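Long-range contacts in endo-1,4-beta-xylanase C (Paenibacillus barcinonensis, PDB 4XUO), which hydrolyses internal beta-1,4-xylosidic linkages of xylan, this chain being one of its xylan-binding CBM22 domains: residues L89-E94 / L133-E138; Q103-N108 / G123-E128. All coordinates share one frame; numbering follows the deposited sequence.

Interaction 1: residues L89-E94 / L133-E138; sequences LKFTVE and LLLYLE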
loop_
_atom_site.group_PDB
_atom_site.type_symbol
_atom_site.label_atom_id
_atom_site.label_comp_id
_atom_site.label_asym_id
_atom_site.label_seq_id
_atom_site.Cartn_x
_atom_site.Cartn_y
_atom_site.Cartn_z
ATOM N N LEU A 89 6.750 6.648 6.144
ATOM C CA LEU A 89 5.622 5.940 5.500
ATOM C C LEU A 89 5.769 4.444 5.746
ATOM O O LEU A 89 6.881 3.913 5.684
ATOM C CB LEU A 89 5.601 6.150 3.974
ATOM C CG LEU A 89 4.866 7.389 3.465
ATOM C CD1 LEU A 89 5.449 8.640 4.082
ATOM C CD2 LEU A 89 4.928 7.434 1.943
ATOM N N LYS A 90 4.652 3.763 5.972
ATOM C CA LYS A 90 4.670 2.290 6.054
ATOM C C LYS A 90 3.399 1.695 5.517
ATOM O O LYS A 90 2.369 2.402 5.449
ATOM C CB LYS A 90 4.858 1.822 7.499
ATOM C CG LYS A 90 3.708 2.094 8.457
ATOM C CD LYS A 90 4.049 1.631 9.868
ATOM C CE LYS A 90 2.789 1.233 10.599
ATOM N NZ LYS A 90 2.978 1.164 12.051
ATOM N N PHE A 91 3.446 0.401 5.187
ATOM C CA PHE A 91 2.226 -0.366 4.894
ATOM C C PHE A 91 1.654 -1.049 6.139
ATOM O O PHE A 91 2.390 -1.634 6.898
ATOM C CB PHE A 91 2.526 -1.481 3.898
ATOM C CG PHE A 91 2.805 -1.015 2.492
ATOM C CD1 PHE A 91 1.830 -0.419 1.723
ATOM C CD2 PHE A 91 4.047 -1.301 1.894
ATOM C CE1 PHE A 91 2.085 -0.040 0.416
ATOM C CE2 PHE A 91 4.291 -0.941 0.586
ATOM C CZ PHE A 91 3.314 -0.298 -0.147
ATOM N N THR A 92 0.329 -1.063 6.310
ATOM C CA THR A 92 -0.341 -1.744 7.411
ATOM C C THR A 92 -1.518 -2.549 6.809
ATOM O O THR A 92 -2.077 -2.152 5.808
ATOM C CB THR A 92 -0.891 -0.687 8.396
ATOM O OG1 THR A 92 0.211 0.064 8.922
ATOM C CG2 THR A 92 -1.656 -1.312 9.550
ATOM N N VAL A 93 -1.823 -3.706 7.381
ATOM C CA VAL A 93 -3.036 -4.482 7.033
ATOM C C VAL A 93 -4.020 -4.459 8.220
ATOM O O VAL A 93 -3.721 -4.895 9.317
ATOM C CB VAL A 93 -2.686 -5.934 6.608
ATOM C CG1 VAL A 93 -3.965 -6.731 6.298
ATOM C CG2 VAL A 93 -1.801 -5.904 5.370
ATOM N N GLU A 94 -5.200 -3.903 7.959
ATOM C CA GLU A 94 -6.336 -3.974 8.869
ATOM C C GLU A 94 -7.102 -5.269 8.558
ATOM O O GLU A 94 -7.542 -5.471 7.439
ATOM C CB GLU A 94 -7.204 -2.749 8.614
ATOM C CG GLU A 94 -8.572 -2.745 9.252
ATOM C CD GLU A 94 -9.282 -1.447 8.924
ATOM O OE1 GLU A 94 -9.881 -1.342 7.840
ATOM O OE2 GLU A 94 -9.207 -0.522 9.735
ATOM N N LEU A 133 -9.300 -8.438 4.759
ATOM C CA LEU A 133 -7.942 -7.827 4.799
ATOM C C LEU A 133 -7.950 -6.532 3.993
ATOM O O LEU A 133 -8.360 -6.542 2.831
ATOM C CB LEU A 133 -6.920 -8.735 4.108
ATOM C CG LEU A 133 -6.768 -10.129 4.673
ATOM C CD1 LEU A 133 -5.905 -10.952 3.716
ATOM C CD2 LEU A 133 -6.156 -10.066 6.064
ATOM N N LEU A 134 -7.493 -5.434 4.599
ATOM C CA LEU A 134 -7.370 -4.165 3.913
ATOM C C LEU A 134 -5.963 -3.596 4.100
ATOM O O LEU A 134 -5.548 -3.288 5.219
ATOM C CB LEU A 134 -8.408 -3.180 4.449
ATOM C CG LEU A 134 -8.210 -1.853 3.732
ATOM C CD1 LEU A 134 -8.894 -1.877 2.384
ATOM C CD2 LEU A 134 -8.572 -0.661 4.598
ATOM N N LEU A 135 -5.238 -3.477 2.993
ATOM C CA LEU A 135 -3.894 -2.853 2.982
ATOM C C LEU A 135 -4.039 -1.338 2.828
ATOM O O LEU A 135 -4.836 -0.851 2.031
ATOM C CB LEU A 135 -3.101 -3.412 1.792
ATOM C CG LEU A 135 -1.696 -2.823 1.572
ATOM C CD1 LEU A 135 -0.835 -3.235 2.729
ATOM C CD2 LEU A 135 -1.139 -3.383 0.259
ATOM N N TYR A 136 -3.257 -0.585 3.574
ATOM C CA TYR A 136 -3.171 0.853 3.371
ATOM C C TYR A 136 -1.771 1.380 3.619
ATOM O O TYR A 136 -0.973 0.763 4.334
ATOM C CB TYR A 136 -4.235 1.654 4.162
ATOM C CG TYR A 136 -4.206 1.557 5.667
ATOM C CD1 TYR A 136 -4.674 0.419 6.314
ATOM C CD2 TYR A 136 -3.754 2.621 6.460
ATOM C CE1 TYR A 136 -4.672 0.325 7.678
ATOM C CE2 TYR A 136 -3.773 2.548 7.823
ATOM C CZ TYR A 136 -4.225 1.397 8.448
ATOM O OH TYR A 136 -4.242 1.313 9.823
ATOM N N LEU A 137 -1.490 2.524 3.003
ATOM C CA LEU A 137 -0.178 3.198 3.115
ATOM C C LEU A 137 -0.391 4.471 3.943
ATOM O O LEU A 137 -1.179 5.330 3.546
ATOM C CB LEU A 137 0.333 3.505 1.709
ATOM C CG LEU A 137 1.606 4.332 1.551
ATOM C CD1 LEU A 137 2.832 3.581 2.099
ATOM C CD2 LEU A 137 1.825 4.702 0.094
ATOM N N GLU A 138 0.306 4.570 5.077
ATOM C CA GLU A 138 0.061 5.597 6.084
ATOM C C GLU A 138 1.350 6.233 6.563
ATOM O O GLU A 138 2.440 5.626 6.484
ATOM C CB GLU A 138 -0.697 5.023 7.310
ATOM C CG GLU A 138 0.037 3.912 8.101
ATOM C CD GLU A 138 -0.705 3.458 9.379
ATOM O OE1 GLU A 138 -0.604 2.262 9.760
ATOM O OE2 GLU A 138 -1.412 4.298 10.005
#

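Interaction 2: residues Q103-N108 / G123-E128; sequences QYDQVN and GQYSYE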
loop_
_atom_site.group_PDB
_atom_site.type_symbol
_atom_site.label_atom_id
_atom_site.label_comp_id
_atom_site.label_asym_id
_atom_site.label_seq_id
_atom_site.Cartn_x
_atom_site.Cartn_y
_atom_site.Cartn_z
ATOM N N GLN A 103 -7.918 -6.241 13.889
ATOM C CA GLN A 103 -6.480 -6.281 14.181
ATOM C C GLN A 103 -5.695 -5.410 13.197
ATOM O O GLN A 103 -6.076 -5.315 12.035
ATOM C CB GLN A 103 -5.964 -7.727 14.114
ATOM C CG GLN A 103 -6.719 -8.747 14.967
ATOM C CD GLN A 103 -6.728 -8.412 16.445
ATOM O OE1 GLN A 103 -5.881 -7.671 16.959
ATOM N NE2 GLN A 103 -7.710 -8.954 17.142
ATOM N N TYR A 104 -4.611 -4.784 13.672
ATOM C CA TYR A 104 -3.704 -3.992 12.831
ATOM C C TYR A 104 -2.347 -4.700 12.804
ATOM O O TYR A 104 -1.685 -4.808 13.834
ATOM C CB TYR A 104 -3.594 -2.541 13.331
ATOM C CG TYR A 104 -4.921 -1.851 13.132
ATOM C CD1 TYR A 104 -5.271 -1.365 11.881
ATOM C CD2 TYR A 104 -5.846 -1.710 14.174
ATOM C CE1 TYR A 104 -6.494 -0.772 11.649
ATOM C CE2 TYR A 104 -7.080 -1.111 13.943
ATOM C CZ TYR A 104 -7.398 -0.660 12.675
ATOM O OH TYR A 104 -8.627 -0.078 12.408
ATOM N N ASP A 105 -1.995 -5.207 11.638
ATOM C CA ASP A 105 -0.789 -6.021 11.419
ATOM C C ASP A 105 0.283 -5.193 10.711
ATOM O O ASP A 105 -0.001 -4.494 9.738
ATOM C CB ASP A 105 -1.109 -7.217 10.490
ATOM C CG ASP A 105 -2.089 -8.236 11.075
ATOM O OD1 ASP A 105 -2.370 -8.240 12.285
ATOM O OD2 ASP A 105 -2.602 -9.073 10.284
ATOM N N GLN A 106 1.537 -5.280 11.160
ATOM C CA GLN A 106 2.621 -4.514 10.533
ATOM C C GLN A 106 3.206 -5.329 9.356
ATOM O O GLN A 106 3.294 -6.552 9.416
ATOM C CB GLN A 106 3.723 -4.107 11.563
ATOM C CG GLN A 106 4.959 -3.458 10.909
ATOM C CD GLN A 106 5.656 -2.337 11.702
ATOM O OE1 GLN A 106 5.086 -1.276 12.002
ATOM N NE2 GLN A 106 6.916 -2.558 11.997
ATOM N N VAL A 107 3.480 -4.659 8.250
ATOM C CA VAL A 107 4.098 -5.274 7.087
ATOM C C VAL A 107 5.573 -4.943 7.088
ATOM O O VAL A 107 6.414 -5.831 6.968
ATOM C CB VAL A 107 3.468 -4.743 5.805
ATOM C CG1 VAL A 107 4.204 -5.231 4.556
ATOM C CG2 VAL A 107 2.010 -5.141 5.786
ATOM N N ASN A 108 5.878 -3.656 7.217
ATOM C CA ASN A 108 7.282 -3.170 7.201
ATOM C C ASN A 108 7.548 -2.055 8.191
ATOM O O ASN A 108 6.642 -1.339 8.607
ATOM C CB ASN A 108 7.655 -2.674 5.807
ATOM C CG ASN A 108 6.822 -1.457 5.353
ATOM O OD1 ASN A 108 5.618 -1.357 5.625
ATOM N ND2 ASN A 108 7.455 -0.545 4.648
ATOM N N GLY A 123 7.954 -5.560 2.550
ATOM C CA GLY A 123 7.902 -6.443 3.680
ATOM C C GLY A 123 7.081 -7.693 3.346
ATOM O O GLY A 123 6.230 -7.649 2.437
ATOM N N GLN A 124 7.352 -8.776 4.074
ATOM C CA GLN A 124 6.511 -9.972 4.019
ATOM C C GLN A 124 5.255 -9.872 4.903
ATOM O O GLN A 124 5.195 -9.110 5.887
ATOM C CB GLN A 124 7.341 -11.193 4.317
ATOM C CG GLN A 124 8.255 -11.512 3.174
ATOM C CD GLN A 124 9.038 -12.765 3.390
ATOM O OE1 GLN A 124 8.772 -13.509 4.334
ATOM N NE2 GLN A 124 10.039 -12.986 2.545
ATOM N N TYR A 125 4.223 -10.613 4.523
ATOM C CA TYR A 125 2.994 -10.645 5.283
ATOM C C TYR A 125 2.331 -12.036 5.173
ATOM O O TYR A 125 2.432 -12.709 4.127
ATOM C CB TYR A 125 2.029 -9.572 4.741
ATOM C CG TYR A 125 0.700 -9.574 5.456
ATOM C CD1 TYR A 125 0.587 -9.056 6.717
ATOM C CD2 TYR A 125 -0.418 -10.181 4.900
ATOM C CE1 TYR A 125 -0.608 -9.087 7.403
ATOM C CE2 TYR A 125 -1.610 -10.232 5.588
ATOM C CZ TYR A 125 -1.693 -9.670 6.842
ATOM O OH TYR A 125 -2.860 -9.705 7.556
ATOM N N SER A 126 1.666 -12.404 6.262
ATOM C CA SER A 126 0.785 -13.577 6.355
ATOM C C SER A 126 -0.178 -13.418 7.519
ATOM O O SER A 126 0.071 -12.650 8.450
ATOM C CB SER A 126 1.622 -14.830 6.577
ATOM O OG SER A 126 2.316 -14.815 7.819
ATOM N N TYR A 127 -1.249 -14.193 7.501
ATOM C CA TYR A 127 -2.173 -14.258 8.626
ATOM C C TYR A 127 -2.635 -15.688 8.857
ATOM O O TYR A 127 -2.679 -16.503 7.907
ATOM C CB TYR A 127 -3.384 -13.346 8.406
ATOM C CG TYR A 127 -4.386 -13.860 7.402
ATOM C CD1 TYR A 127 -4.145 -13.795 6.025
ATOM C CD2 TYR A 127 -5.578 -14.412 7.822
ATOM C CE1 TYR A 127 -5.073 -14.283 5.107
ATOM C CE2 TYR A 127 -6.503 -14.901 6.909
ATOM C CZ TYR A 127 -6.256 -14.829 5.561
ATOM O OH TYR A 127 -7.205 -15.358 4.672
ATOM N N GLU A 128 -3.059 -15.945 10.089
ATOM C CA GLU A 128 -3.482 -17.297 10.524
ATOM C C GLU A 128 -4.984 -17.473 10.620
ATOM O O GLU A 128 -5.482 -18.593 10.473
ATOM C CB GLU A 128 -2.881 -17.615 11.891
ATOM C CG GLU A 128 -1.369 -17.472 11.967
ATOM C CD GLU A 128 -0.844 -17.675 13.375
ATOM O OE1 GLU A 128 -0.420 -16.685 14.011
ATOM O OE2 GLU A 128 -0.869 -18.826 13.855
HETATM O O HOH W 1 -1.115 -11.506 10.608
#

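Interaction 1: residues L89-E94 / L133-E138
L133 opens the contact by setting CD2 against V93 CG1 at 4.0 Å, on the apolar face that V93, L135, F91 and L137 also share. L134 points the other way and exchanges two backbone hydrogen bonds with E94; its CD2 lies 3.6 Å from E94 OE1, the two side chains running alongside, while E94 OE2 is held by Y104 and R27. L135 returns to the apolar face, where CD1 sits 3.9 Å from V93 CG2 and also near F91 CB. Y136 has CG between its backbone N and carbonyl carbon (chi1 62°), which lays the ring beside T92; T92 CB stands over one face, 4.2 Å from the ring centroid and 22° off the normal, a CH-pi contact. L137 CD1 covers one face of the F91 ring toward its rim, 4.1 Å from F91 CE1. E138 OE1 accepts a hydrogen bond from T92 OG1 that, at 2.5 Å, is suspiciously short and of doubtful exact length; K90 NZ, beyond salt-bridge range of E138, is hydrogen-bonded to Q106. Hydrogen-bonded pairs K90–E138, T92–Y136 and E94–L134 alternate with the non-hydrogen-bonded pairs F91–L137 and V93–L135, an antiparallel ladder whose segment axes run 157° apart. Strand 57-61 flanks 132-139, and strands 102-106 and 111-113 flank 87-96; the F91 face packs on strands 71-80 and 119-125 of the opposing sheet.

Interaction 2: residues Q103-N108 / G123-E128
Y125 and D105 meet through a hydrogen bond from Y125 OH to D105 OD2, 2.8 Å long and using the anti lone pair of that oxygen. With CG trans to its own backbone N (chi1 178°), Y125 reaches across to the aspartate, and the two side chains cross at about a right angle. D105 CB lies at the ring edge, in its plane, 3.6 Å from Y125 CE1, while the carboxylate is turned 35° from that plane. OD2 has two further partners: a water 2.9 Å away, which also donates to S126 O, and R95, which forms a salt bridge through NE; three donors thus converge on OD2 and anchor that oxygen. A phenylalanine in place of Y125 lacks the hydroxyl, and would probably leave D105 OD2 short of one donor and the two layers without this direct polar tie. V107 adds apolar cover, its CG2 4.3 Å from Y125 CD1 and its CG1 3.8 Å from G123 O. G123 passes V107 so closely that a CB built on this backbone would lie 2.3 Å from V107 O. No backbone hydrogen bond joins the segments: strands 102-106 and 119-125 belong to different sheets, so side chains and one water bridge the two layers, an arrangement that fits the beta-sandwich of the CBM22 fold.

Interaction 1 is a buried pairing of two adjacent strands within one sheet, burying 721 Å² summed over both sides; interaction 2 is partly buried, buries 265 Å² and spans the two sheets, its centre about 12 Å from the chain's centre, against about 6 Å for interaction 1. Accordingly, backbone ladders dominate the first, and one hydroxyl–carboxylate bond with a water the second. Strand 87-96 neighbours 102-106, and the contacts touch directly: N108 OD1 lies 2.8 Å from F91 N, a probable hydrogen bond, and V93 CG1 packs on Y125 OH. The polar face of interaction 1, with Y104 and R27 alongside, is consistent with the xylan-binding cleft of CBM22 relatives; its apolar face and interaction 2 join the layers.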